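Local coordinates for protein beta-N-acetylglucosaminidase Nag2 (Vibrio harveyi, PDB 6EZS) that probably hydrolyses terminal non-reducing N-acetyl-D-hexosamine residues from N-acetyl-beta-D-hexosaminides, as a member of glycoside hydrolase family 20, at residues N98-D103 with A113-T118; M269-R274 with H298-D303; G486-Q491 with I502-S507. One frame throughout, in Å; residues are numbered along the deposited sequence.

Contact 1. Residues N98-D103 with A113-T118; sequences NEAMID and AQVDVT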
loop_
_atom_site.group_PDB
_atom_site.type_symbol
_atom_site.label_atom_id
_atom_site.label_comp_id
_atom_site.label_asym_id
_atom_site.label_seq_id
_atom_site.Cartn_x
_atom_site.Cartn_y
_atom_site.Cartn_z
ATOM N N ASN A 98 -2.433 18.238 -8.801
ATOM C CA ASN A 98 -3.050 17.085 -9.497
ATOM C C ASN A 98 -4.313 17.528 -10.247
ATOM O O ASN A 98 -4.580 17.084 -11.368
ATOM C CB ASN A 98 -3.426 15.957 -8.534
ATOM C CG ASN A 98 -2.241 15.398 -7.748
ATOM O OD1 ASN A 98 -1.067 15.527 -8.134
ATOM N ND2 ASN A 98 -2.558 14.764 -6.617
ATOM N N GLU A 99 -5.095 18.389 -9.592
ATOM C CA GLU A 99 -6.312 18.958 -10.160
ATOM C C GLU A 99 -6.538 20.353 -9.626
ATOM O O GLU A 99 -6.018 20.721 -8.579
ATOM C CB GLU A 99 -7.529 18.106 -9.805
ATOM C CG GLU A 99 -7.615 16.771 -10.522
ATOM C CD GLU A 99 -8.843 15.971 -10.110
ATOM O OE1 GLU A 99 -9.840 16.591 -9.648
ATOM O OE2 GLU A 99 -8.816 14.717 -10.248
ATOM N N ALA A 100 -7.336 21.110 -10.357
ATOM C CA ALA A 100 -7.770 22.430 -9.935
ATOM C C ALA A 100 -9.185 22.695 -10.419
ATOM O O ALA A 100 -9.680 22.036 -11.336
ATOM C CB ALA A 100 -6.827 23.494 -10.458
ATOM N N MET A 101 -9.834 23.658 -9.780
ATOM C CA MET A 101 -11.171 24.072 -10.167
ATOM C C MET A 101 -11.481 25.446 -9.620
ATOM O O MET A 101 -10.739 25.974 -8.800
ATOM C CB MET A 101 -12.206 23.057 -9.700
ATOM C CG MET A 101 -12.591 23.139 -8.245
ATOM S SD MET A 101 -13.426 21.621 -7.773
ATOM C CE MET A 101 -14.926 21.758 -8.757
ATOM N N ILE A 102 -12.584 26.021 -10.082
ATOM C CA ILE A 102 -12.998 27.354 -9.611
ATOM C C ILE A 102 -14.445 27.393 -9.144
ATOM O O ILE A 102 -15.257 26.561 -9.526
ATOM C CB ILE A 102 -12.763 28.480 -10.649
ATOM C CG1 ILE A 102 -13.300 28.082 -12.021
ATOM C CG2 ILE A 102 -11.287 28.836 -10.720
ATOM C CD1 ILE A 102 -13.567 29.274 -12.909
ATOM N N ASP A 103 -14.714 28.367 -8.283
ATOM C CA ASP A 103 -16.041 28.706 -7.809
ATOM C C ASP A 103 -16.246 30.169 -8.137
ATOM O O ASP A 103 -15.321 30.961 -7.998
ATOM C CB ASP A 103 -16.141 28.478 -6.298
ATOM C CG ASP A 103 -16.349 27.010 -5.939
ATOM O OD1 ASP A 103 -17.231 26.364 -6.548
ATOM O OD2 ASP A 103 -15.651 26.492 -5.033
ATOM N N ALA A 113 -16.424 25.137 -12.198
ATOM C CA ALA A 113 -15.760 24.678 -13.424
ATOM C C ALA A 113 -14.404 24.036 -13.122
ATOM O O ALA A 113 -13.645 24.532 -12.284
ATOM C CB ALA A 113 -15.592 25.834 -14.404
ATOM N N GLN A 114 -14.116 22.931 -13.812
ATOM C CA GLN A 114 -12.779 22.331 -13.800
ATOM C C GLN A 114 -11.767 23.267 -14.519
ATOM O O GLN A 114 -12.103 23.929 -15.500
ATOM C CB GLN A 114 -12.789 20.897 -14.385
ATOM C CG GLN A 114 -13.083 19.791 -13.350
ATOM C CD GLN A 114 -11.834 19.307 -12.560
ATOM O OE1 GLN A 114 -10.797 18.975 -13.149
ATOM N NE2 GLN A 114 -11.940 19.256 -11.221
ATOM N N VAL A 115 -10.547 23.340 -13.986
ATOM C CA VAL A 115 -9.471 24.178 -14.530
ATOM C C VAL A 115 -8.416 23.252 -15.133
ATOM O O VAL A 115 -8.065 22.226 -14.550
ATOM C CB VAL A 115 -8.838 25.070 -13.431
ATOM C CG1 VAL A 115 -7.680 25.898 -13.963
ATOM C CG2 VAL A 115 -9.876 26.008 -12.837
ATOM N N ASP A 116 -7.920 23.612 -16.308
ATOM C CA ASP A 116 -6.856 22.857 -16.945
ATOM C C ASP A 116 -5.525 23.223 -16.297
ATOM O O ASP A 116 -5.154 24.396 -16.233
ATOM C CB ASP A 116 -6.818 23.126 -18.449
ATOM C CG ASP A 116 -7.911 22.375 -19.199
ATOM O OD1 ASP A 116 -7.993 21.122 -19.059
ATOM O OD2 ASP A 116 -8.684 23.045 -19.933
ATOM N N VAL A 117 -4.817 22.208 -15.815
ATOM C CA VAL A 117 -3.580 22.413 -15.075
ATOM C C VAL A 117 -2.418 22.064 -15.983
ATOM O O VAL A 117 -2.213 20.900 -16.310
ATOM C CB VAL A 117 -3.519 21.546 -13.800
ATOM C CG1 VAL A 117 -2.300 21.910 -12.959
ATOM C CG2 VAL A 117 -4.796 21.707 -12.972
ATOM N N THR A 118 -1.654 23.076 -16.372
ATOM C CA THR A 118 -0.432 22.869 -17.137
ATOM C C THR A 118 0.564 22.092 -16.277
ATOM O O THR A 118 0.610 22.288 -15.054
ATOM C CB THR A 118 0.186 24.206 -17.563
ATOM O OG1 THR A 118 -0.808 24.980 -18.232
ATOM C CG2 THR A 118 1.350 24.012 -18.520
HETATM O O HOH W 1 -8.064 20.001 -12.962
#
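The shortest direct bond between N98-D103 and A113-T118 is backbone to backbone: Ile102 N donates to Ala113 O at 2.9 Å. Ala113 N returns a bond to Ile102 O, closing the ring of a hydrogen-bonded antiparallel pair in the hairpin of strands 100-106 and 109-117. The hairpin belongs to the large mixed sheet of the N-terminal part of the chain, flanked by strands 38-42 and 6-16. Val115 N donates to Ala100 O at 3.1 Å. Water 1 bridges the two strands close by: it accepts from Ala100 N at 2.9 Å and lies within hydrogen-bonding distance of both Val115 O and Gln114 OE1; its two protons have more acceptors in reach than they can serve.

On one face of the sheet, small apolar groups touch. Val115 CG1 is anti to the backbone N (chi1 177°), which leaves CG2 on the flank facing Ile102 CG2, 3.8 Å away. Ala100 CB fits against Val117 CG2 at 3.7 Å, and Phe26 of strand 19-28 also touches Ile102 and Val115. The opposite face carries Met101 and Gln114. Gln114 is bent at chi2 (-85°), bringing its amide beside the carbonyl oxygen of Ala100 and close to Glu99. That carboxylate has firmer partners in the backbone N atoms of His336 and Leu337, bonded to OE2 and OE1 respectively, which tie the hairpin to a loop of the catalytic domain. The Glu99 carboxylate and Gln114 amide planes stand 85° apart, with OE1 of Glu99 3.7 Å from NE2 of Gln114.

Contact 2. Residues M269-R274 with H298-D303; sequences MLDCAR and HWHLTD. With NAG (2-acetamido-2-deoxy-beta-D-glucopyranose), chain C.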
loop_
_atom_site.group_PDB
_atom_site.type_symbol
_atom_site.label_atom_id
_atom_site.label_comp_id
_atom_site.label_asym_id
_atom_site.label_seq_id
_atom_site.Cartn_x
_atom_site.Cartn_y
_atom_site.Cartn_z
ATOM N N MET A 269 1.329 -4.490 1.782
ATOM C CA MET A 269 0.309 -3.613 2.332
ATOM C C MET A 269 -0.282 -2.793 1.204
ATOM O O MET A 269 0.462 -2.280 0.370
ATOM C CB MET A 269 0.907 -2.670 3.364
ATOM C CG MET A 269 -0.121 -1.929 4.208
ATOM S SD MET A 269 0.304 -0.206 4.522
ATOM C CE MET A 269 -0.092 0.449 2.899
ATOM N N LEU A 270 -1.610 -2.669 1.183
ATOM C CA LEU A 270 -2.282 -1.786 0.238
ATOM C C LEU A 270 -3.065 -0.751 0.976
ATOM O O LEU A 270 -3.913 -1.088 1.796
ATOM C CB LEU A 270 -3.245 -2.547 -0.669
ATOM C CG LEU A 270 -3.969 -1.695 -1.725
ATOM C CD1 LEU A 270 -2.995 -1.090 -2.737
ATOM C CD2 LEU A 270 -4.991 -2.570 -2.431
ATOM N N ASP A 271 -2.783 0.506 0.637
ATOM C CA ASP A 271 -3.524 1.680 1.105
ATOM C C ASP A 271 -4.841 1.856 0.342
ATOM O O ASP A 271 -4.824 2.312 -0.798
ATOM C CB ASP A 271 -2.646 2.929 0.938
ATOM C CG ASP A 271 -3.336 4.213 1.375
ATOM O OD1 ASP A 271 -4.459 4.156 1.923
ATOM O OD2 ASP A 271 -2.733 5.294 1.169
ATOM N N CYS A 272 -5.960 1.512 0.990
ATOM C CA CYS A 272 -7.316 1.705 0.443
ATOM C C CYS A 272 -8.062 2.918 1.021
ATOM O O CYS A 272 -9.194 3.208 0.619
ATOM C CB CYS A 272 -8.153 0.458 0.683
ATOM S SG CYS A 272 -7.576 -0.988 -0.221
ATOM N N ALA A 273 -7.444 3.625 1.955
ATOM C CA ALA A 273 -8.058 4.799 2.557
ATOM C C ALA A 273 -7.864 6.036 1.700
ATOM O O ALA A 273 -8.788 6.815 1.509
ATOM C CB ALA A 273 -7.485 5.031 3.942
ATOM N N ARG A 274 -6.648 6.252 1.225
ATOM C CA ARG A 274 -6.359 7.429 0.387
ATOM C C ARG A 274 -7.177 7.427 -0.889
ATOM O O ARG A 274 -7.698 8.451 -1.296
ATOM C CB ARG A 274 -4.873 7.514 0.047
ATOM C CG ARG A 274 -4.012 8.137 1.132
ATOM C CD ARG A 274 -4.380 7.691 2.548
ATOM N NE ARG A 274 -3.554 8.364 3.555
ATOM C CZ ARG A 274 -2.299 8.053 3.853
ATOM N NH1 ARG A 274 -1.686 7.022 3.245
ATOM N NH2 ARG A 274 -1.655 8.770 4.773
ATOM N N HIS A 298 -1.895 -7.127 3.976
ATOM C CA HIS A 298 -2.149 -6.146 5.023
ATOM C C HIS A 298 -3.041 -5.059 4.439
ATOM O O HIS A 298 -2.621 -4.268 3.604
ATOM C CB HIS A 298 -0.803 -5.592 5.493
ATOM C CG HIS A 298 -0.886 -4.485 6.504
ATOM N ND1 HIS A 298 0.169 -4.184 7.334
ATOM C CD2 HIS A 298 -1.846 -3.568 6.778
ATOM C CE1 HIS A 298 -0.138 -3.138 8.076
ATOM N NE2 HIS A 298 -1.352 -2.745 7.755
ATOM N N TRP A 299 -4.280 -5.017 4.918
ATOM C CA TRP A 299 -5.309 -4.133 4.397
ATOM C C TRP A 299 -5.389 -2.821 5.217
ATOM O O TRP A 299 -5.915 -2.789 6.337
ATOM C CB TRP A 299 -6.635 -4.879 4.441
ATOM C CG TRP A 299 -7.595 -4.546 3.359
ATOM C CD1 TRP A 299 -7.579 -3.452 2.520
ATOM C CD2 TRP A 299 -8.749 -5.308 3.003
ATOM N NE1 TRP A 299 -8.657 -3.495 1.666
ATOM C CE2 TRP A 299 -9.392 -4.622 1.936
ATOM C CE3 TRP A 299 -9.303 -6.506 3.477
ATOM C CZ2 TRP A 299 -10.554 -5.098 1.331
ATOM C CZ3 TRP A 299 -10.461 -6.984 2.879
ATOM C CH2 TRP A 299 -11.075 -6.278 1.809
ATOM N N HIS A 300 -4.838 -1.751 4.654
ATOM C CA HIS A 300 -4.862 -0.444 5.273
ATOM C C HIS A 300 -6.225 0.202 4.973
ATOM O O HIS A 300 -6.408 0.868 3.944
ATOM C CB HIS A 300 -3.701 0.403 4.758
ATOM C CG HIS A 300 -3.517 1.676 5.508
ATOM N ND1 HIS A 300 -2.957 1.711 6.761
ATOM C CD2 HIS A 300 -3.846 2.954 5.210
ATOM C CE1 HIS A 300 -2.939 2.956 7.206
ATOM N NE2 HIS A 300 -3.481 3.729 6.287
ATOM N N LEU A 301 -7.172 -0.015 5.889
ATOM C CA LEU A 301 -8.594 0.284 5.677
ATOM C C LEU A 301 -9.057 1.666 6.133
ATOM O O LEU A 301 -10.097 2.135 5.687
ATOM C CB LEU A 301 -9.449 -0.764 6.393
ATOM C CG LEU A 301 -9.403 -2.169 5.804
ATOM C CD1 LEU A 301 -9.887 -3.185 6.823
ATOM C CD2 LEU A 301 -10.219 -2.218 4.516
ATOM N N THR A 302 -8.300 2.294 7.033
ATOM C CA THR A 302 -8.695 3.560 7.651
ATOM C C THR A 302 -7.526 4.525 7.628
ATOM O O THR A 302 -6.371 4.131 7.812
ATOM C CB THR A 302 -9.167 3.399 9.119
ATOM O OG1 THR A 302 -8.034 3.291 9.993
ATOM C CG2 THR A 302 -10.076 2.163 9.293
ATOM N N ASP A 303 -7.838 5.794 7.402
ATOM C CA ASP A 303 -6.848 6.858 7.479
ATOM C C ASP A 303 -7.606 8.177 7.582
ATOM O O ASP A 303 -8.826 8.166 7.792
ATOM C CB ASP A 303 -5.893 6.818 6.258
ATOM C CG ASP A 303 -4.443 7.165 6.626
ATOM O OD1 ASP A 303 -4.234 8.205 7.285
ATOM O OD2 ASP A 303 -3.519 6.404 6.277
HETATM C C1 NAG C . 4.684 6.513 5.044
HETATM C C2 NAG C . 3.443 6.871 5.900
HETATM C C3 NAG C . 2.150 7.032 5.098
HETATM C C4 NAG C . 2.353 7.823 3.824
HETATM C C5 NAG C . 3.656 7.417 3.149
HETATM C C6 NAG C . 3.974 8.265 1.919
HETATM C C7 NAG C . 3.136 5.887 8.178
HETATM C C8 NAG C . 2.858 4.582 8.864
HETATM N N2 NAG C . 3.226 5.759 6.857
HETATM O O1 NAG C . 5.890 6.541 5.794
HETATM O O3 NAG C . 1.170 7.701 5.885
HETATM O O4 NAG C . 1.223 7.552 2.996
HETATM O O5 NAG C . 4.688 7.575 4.113
HETATM O O6 NAG C . 4.977 7.587 1.156
HETATM O O7 NAG C . 3.247 6.943 8.788
#
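The Arg274 guanidinium carries Asp303 OD2 over the centre of one face, 3.2 Å from CZ, while Asp271 OD2 and the O3 of the bound N-acetylglucosamine lie in its plane at the edge. Guanidinium and Asp303 carboxylate are stacked, their planes 16° apart, so this salt bridge works through charge without an N-H aimed at the oxygen. The in-plane partners are true bonds: NH1 gives to Asp271 OD2 at 2.9 Å, and NH2 to sugar O3 at 3.2 Å. NH1 also reaches sugar O4 at 3.0 Å. Glu305 holds NE.

The aromatic rings are met differently. Met269 CG is anti to the backbone N (chi1 -167°), setting it over a face of the His298 ring, 3.6 Å from the centroid. Cys272 SG comes to the rim of Trp299, 3.3 Å from NE1, with Leu301 CD2 over an indole face. His300 NE2 donates to Asp303 OD2 at 2.7 Å, on the anti side but tilted out of the carboxylate plane.

Two neighbouring parallel TIM-barrel strands, joined by the beta-alpha-beta crossover through helix 279-291, and the turns after them carry these groups. Leu270 N donates to His298 O, His300 N to Leu270 O and Cys272 N to His300 O. At the strand end, Asp271 OD1 accepts from Arg274 N at 3.1 Å, an Asx motif; the same carboxylate thus holds the arginine backbone through OD1 and its tip through OD2. That in-plane bond limits the guanidinium's rotation, and Asp303 and Glu305 probably balance its charge, with NH2 pointing at O3 and NH1 reaching O4 by a more bent bond.

Contact 3. Residues G486-Q491 with I502-S507; sequences GWEEAQ and IYSWLS. With NAG (2-acetamido-2-deoxy-beta-D-glucopyranose), chain C.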
loop_
_atom_site.group_PDB
_atom_site.type_symbol
_atom_site.label_atom_id
_atom_site.label_comp_id
_atom_site.label_asym_id
_atom_site.label_seq_id
_atom_site.Cartn_x
_atom_site.Cartn_y
_atom_site.Cartn_z
ATOM N N GLY A 486 1.676 -3.025 15.341
ATOM C CA GLY A 486 1.821 -1.561 15.282
ATOM C C GLY A 486 3.023 -1.079 14.502
ATOM O O GLY A 486 3.955 -1.828 14.272
ATOM N N TRP A 487 2.994 0.182 14.085
ATOM C CA TRP A 487 4.140 0.796 13.418
ATOM C C TRP A 487 5.185 1.139 14.465
ATOM O O TRP A 487 4.867 1.333 15.632
ATOM C CB TRP A 487 3.750 2.061 12.684
ATOM C CG TRP A 487 2.755 1.894 11.570
ATOM C CD1 TRP A 487 1.518 2.486 11.488
ATOM C CD2 TRP A 487 2.905 1.120 10.370
ATOM N NE1 TRP A 487 0.887 2.112 10.332
ATOM C CE2 TRP A 487 1.709 1.275 9.623
ATOM C CE3 TRP A 487 3.934 0.302 9.851
ATOM C CZ2 TRP A 487 1.509 0.655 8.396
ATOM C CZ3 TRP A 487 3.731 -0.343 8.634
ATOM C CH2 TRP A 487 2.521 -0.160 7.919
ATOM N N GLU A 488 6.432 1.234 14.019
ATOM C CA GLU A 488 7.612 1.255 14.917
ATOM C C GLU A 488 7.659 2.200 16.115
ATOM O O GLU A 488 8.358 1.927 17.090
ATOM C CB GLU A 488 8.890 1.401 14.135
ATOM C CG GLU A 488 8.864 2.467 13.077
ATOM C CD GLU A 488 10.255 2.846 12.680
ATOM O OE1 GLU A 488 10.422 4.047 12.345
ATOM O OE2 GLU A 488 11.156 1.950 12.737
ATOM N N GLU A 489 6.933 3.298 16.022
ATOM C CA GLU A 489 6.876 4.292 17.084
ATOM C C GLU A 489 6.290 3.758 18.393
ATOM O O GLU A 489 6.630 4.242 19.481
ATOM C CB GLU A 489 6.016 5.471 16.636
ATOM C CG GLU A 489 6.667 6.798 16.875
ATOM C CD GLU A 489 7.544 7.229 15.707
ATOM O OE1 GLU A 489 7.035 7.372 14.561
ATOM O OE2 GLU A 489 8.749 7.446 15.938
ATOM N N ALA A 490 5.378 2.792 18.256
ATOM C CA ALA A 490 4.735 2.112 19.374
ATOM C C ALA A 490 5.698 1.516 20.384
ATOM O O ALA A 490 5.337 1.372 21.535
ATOM C CB ALA A 490 3.827 1.015 18.849
ATOM N N GLN A 491 6.897 1.150 19.933
ATOM C CA GLN A 491 7.948 0.574 20.787
ATOM C C GLN A 491 8.524 1.522 21.843
ATOM O O GLN A 491 9.032 1.067 22.871
ATOM C CB GLN A 491 9.088 -0.000 19.919
ATOM C CG GLN A 491 10.456 0.622 20.185
ATOM C CD GLN A 491 11.383 0.610 19.000
ATOM O OE1 GLN A 491 12.549 0.264 19.151
ATOM N NE2 GLN A 491 10.893 1.032 17.823
ATOM N N ILE A 502 5.991 -5.180 15.969
ATOM C CA ILE A 502 6.434 -3.880 15.476
ATOM C C ILE A 502 6.819 -3.897 13.982
ATOM O O ILE A 502 7.660 -4.689 13.540
ATOM C CB ILE A 502 7.634 -3.380 16.301
ATOM C CG1 ILE A 502 7.341 -3.448 17.800
ATOM C CG2 ILE A 502 7.964 -1.957 15.928
ATOM C CD1 ILE A 502 6.112 -2.674 18.262
ATOM N N TYR A 503 6.215 -2.980 13.231
ATOM C CA TYR A 503 6.499 -2.777 11.805
ATOM C C TYR A 503 7.520 -1.643 11.670
ATOM O O TYR A 503 7.188 -0.478 11.859
ATOM C CB TYR A 503 5.199 -2.468 11.048
ATOM C CG TYR A 503 4.383 -3.704 10.783
ATOM C CD1 TYR A 503 3.910 -4.481 11.828
ATOM C CD2 TYR A 503 4.109 -4.123 9.496
ATOM C CE1 TYR A 503 3.185 -5.641 11.606
ATOM C CE2 TYR A 503 3.377 -5.288 9.259
ATOM C CZ TYR A 503 2.917 -6.042 10.327
ATOM O OH TYR A 503 2.201 -7.198 10.118
ATOM N N SER A 504 8.771 -2.017 11.400
ATOM C CA SER A 504 9.889 -1.086 11.310
ATOM C C SER A 504 10.163 -0.599 9.880
ATOM O O SER A 504 10.542 -1.383 9.017
ATOM C CB SER A 504 11.134 -1.746 11.875
ATOM O OG SER A 504 12.235 -0.862 11.788
ATOM N N TRP A 505 9.971 0.705 9.641
ATOM C CA TRP A 505 10.322 1.326 8.343
ATOM C C TRP A 505 11.556 2.223 8.336
ATOM O O TRP A 505 12.005 2.611 7.273
ATOM C CB TRP A 505 9.141 2.104 7.774
ATOM C CG TRP A 505 8.956 3.457 8.347
ATOM C CD1 TRP A 505 9.738 4.571 8.141
ATOM C CD2 TRP A 505 7.896 3.866 9.203
ATOM N NE1 TRP A 505 9.233 5.634 8.844
ATOM C CE2 TRP A 505 8.100 5.230 9.498
ATOM C CE3 TRP A 505 6.803 3.212 9.759
ATOM C CZ2 TRP A 505 7.248 5.938 10.304
ATOM C CZ3 TRP A 505 5.971 3.916 10.553
ATOM C CH2 TRP A 505 6.191 5.265 10.827
ATOM N N LEU A 506 12.084 2.576 9.501
ATOM C CA LEU A 506 13.216 3.491 9.577
ATOM C C LEU A 506 14.493 2.898 8.980
ATOM O O LEU A 506 15.076 3.445 8.057
ATOM C CB LEU A 506 13.471 3.909 11.024
ATOM C CG LEU A 506 14.493 5.042 11.187
ATOM C CD1 LEU A 506 14.058 6.353 10.524
ATOM C CD2 LEU A 506 14.764 5.271 12.663
ATOM N N SER A 507 14.923 1.780 9.540
ATOM C CA SER A 507 16.223 1.199 9.221
ATOM C C SER A 507 16.277 -0.200 9.804
ATOM O O SER A 507 15.519 -0.527 10.731
ATOM C CB SER A 507 17.395 2.062 9.754
ATOM O OG SER A 507 17.543 2.008 11.170
HETATM C C1 NAG C . 4.684 6.513 5.044
HETATM C C2 NAG C . 3.443 6.871 5.900
HETATM C C3 NAG C . 2.150 7.032 5.098
HETATM C C4 NAG C . 2.353 7.823 3.824
HETATM C C5 NAG C . 3.656 7.417 3.149
HETATM C C6 NAG C . 3.974 8.265 1.919
HETATM C C7 NAG C . 3.136 5.887 8.178
HETATM C C8 NAG C . 2.858 4.582 8.864
HETATM N N2 NAG C . 3.226 5.759 6.857
HETATM O O1 NAG C . 5.890 6.541 5.794
HETATM O O3 NAG C . 1.170 7.701 5.885
HETATM O O4 NAG C . 1.223 7.552 2.996
HETATM O O5 NAG C . 4.688 7.575 4.113
HETATM O O6 NAG C . 4.977 7.587 1.156
HETATM O O7 NAG C . 3.247 6.943 8.788
#
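Strands 486-487 and 502-504 run parallel, with Gly486 paired to Ile502 and Trp487 to Tyr503. Tyr503 N donates to Gly486 O at 2.7 Å; the next rung, Glu488 N to Tyr503 O, is weak and bent at 121°. There the first strand leaves the TIM-barrel sheet and turns into a 3-10 segment, whose Glu488 O receives Gln491 NE2 and Gln491 N from opposite faces of its plane.

Trp487 and Tyr503 point to the same side of the sheet, and the indole's CE3 presses on Tyr503 CB at 3.3 Å. Trp505 stands across Trp487, its CZ3 edge 3.6 Å from Trp487 CB. The two indoles form an offset edge-to-face pair with planes at 70°, the edge belonging to Trp505. Over a face of Trp505, the Glu488 chain leaves its backbone with CG between N and the carbonyl carbon (chi1 46°), carrying CG over the six-membered ring, 4.1 Å from its centroid, as a CH-pi contact. OE1 follows over the same ring system, and OE2 accepts a weak bond from Leu506 N at 3.4 Å.

The acetamido methyl of the bound N-acetylglucosamine, C8, sits over a face of Trp487, 3.5 Å from NE1, and 3.6 Å from Trp505 CZ3. Glu367 takes the N-H of Trp487 and so steadies the indole. This crossed pair of indoles gives the methyl an apolar aromatic seat, consistent with family 20 enzymes, which recognise the N-acetyl group and use its oxygen as the nucleophile in substrate-assisted catalysis.

In the fold
Contacts 2 and 3 lie in the same TIM-barrel sheet, their centres about 17 Å apart, and are buried. Contact 1 is only partly buried in the N-terminal sheet, with its centre about 28 Å from that of contact 2 and 39 Å from that of contact 3. The barrel contacts touch: Met269 SD lies 4.1 Å from Trp487 CH2, and His298 CE1 4.0 Å from the same atom. Both also meet the sugar, by contrasting chemistry: contact 2 offers charged N-H donors backed by carboxylates, contact 3 offers aromatic surfaces to the acetamido methyl. Antiparallel pairing, small aliphatic side chains and a bridging water mark contact 1, which lies away from the sugar site.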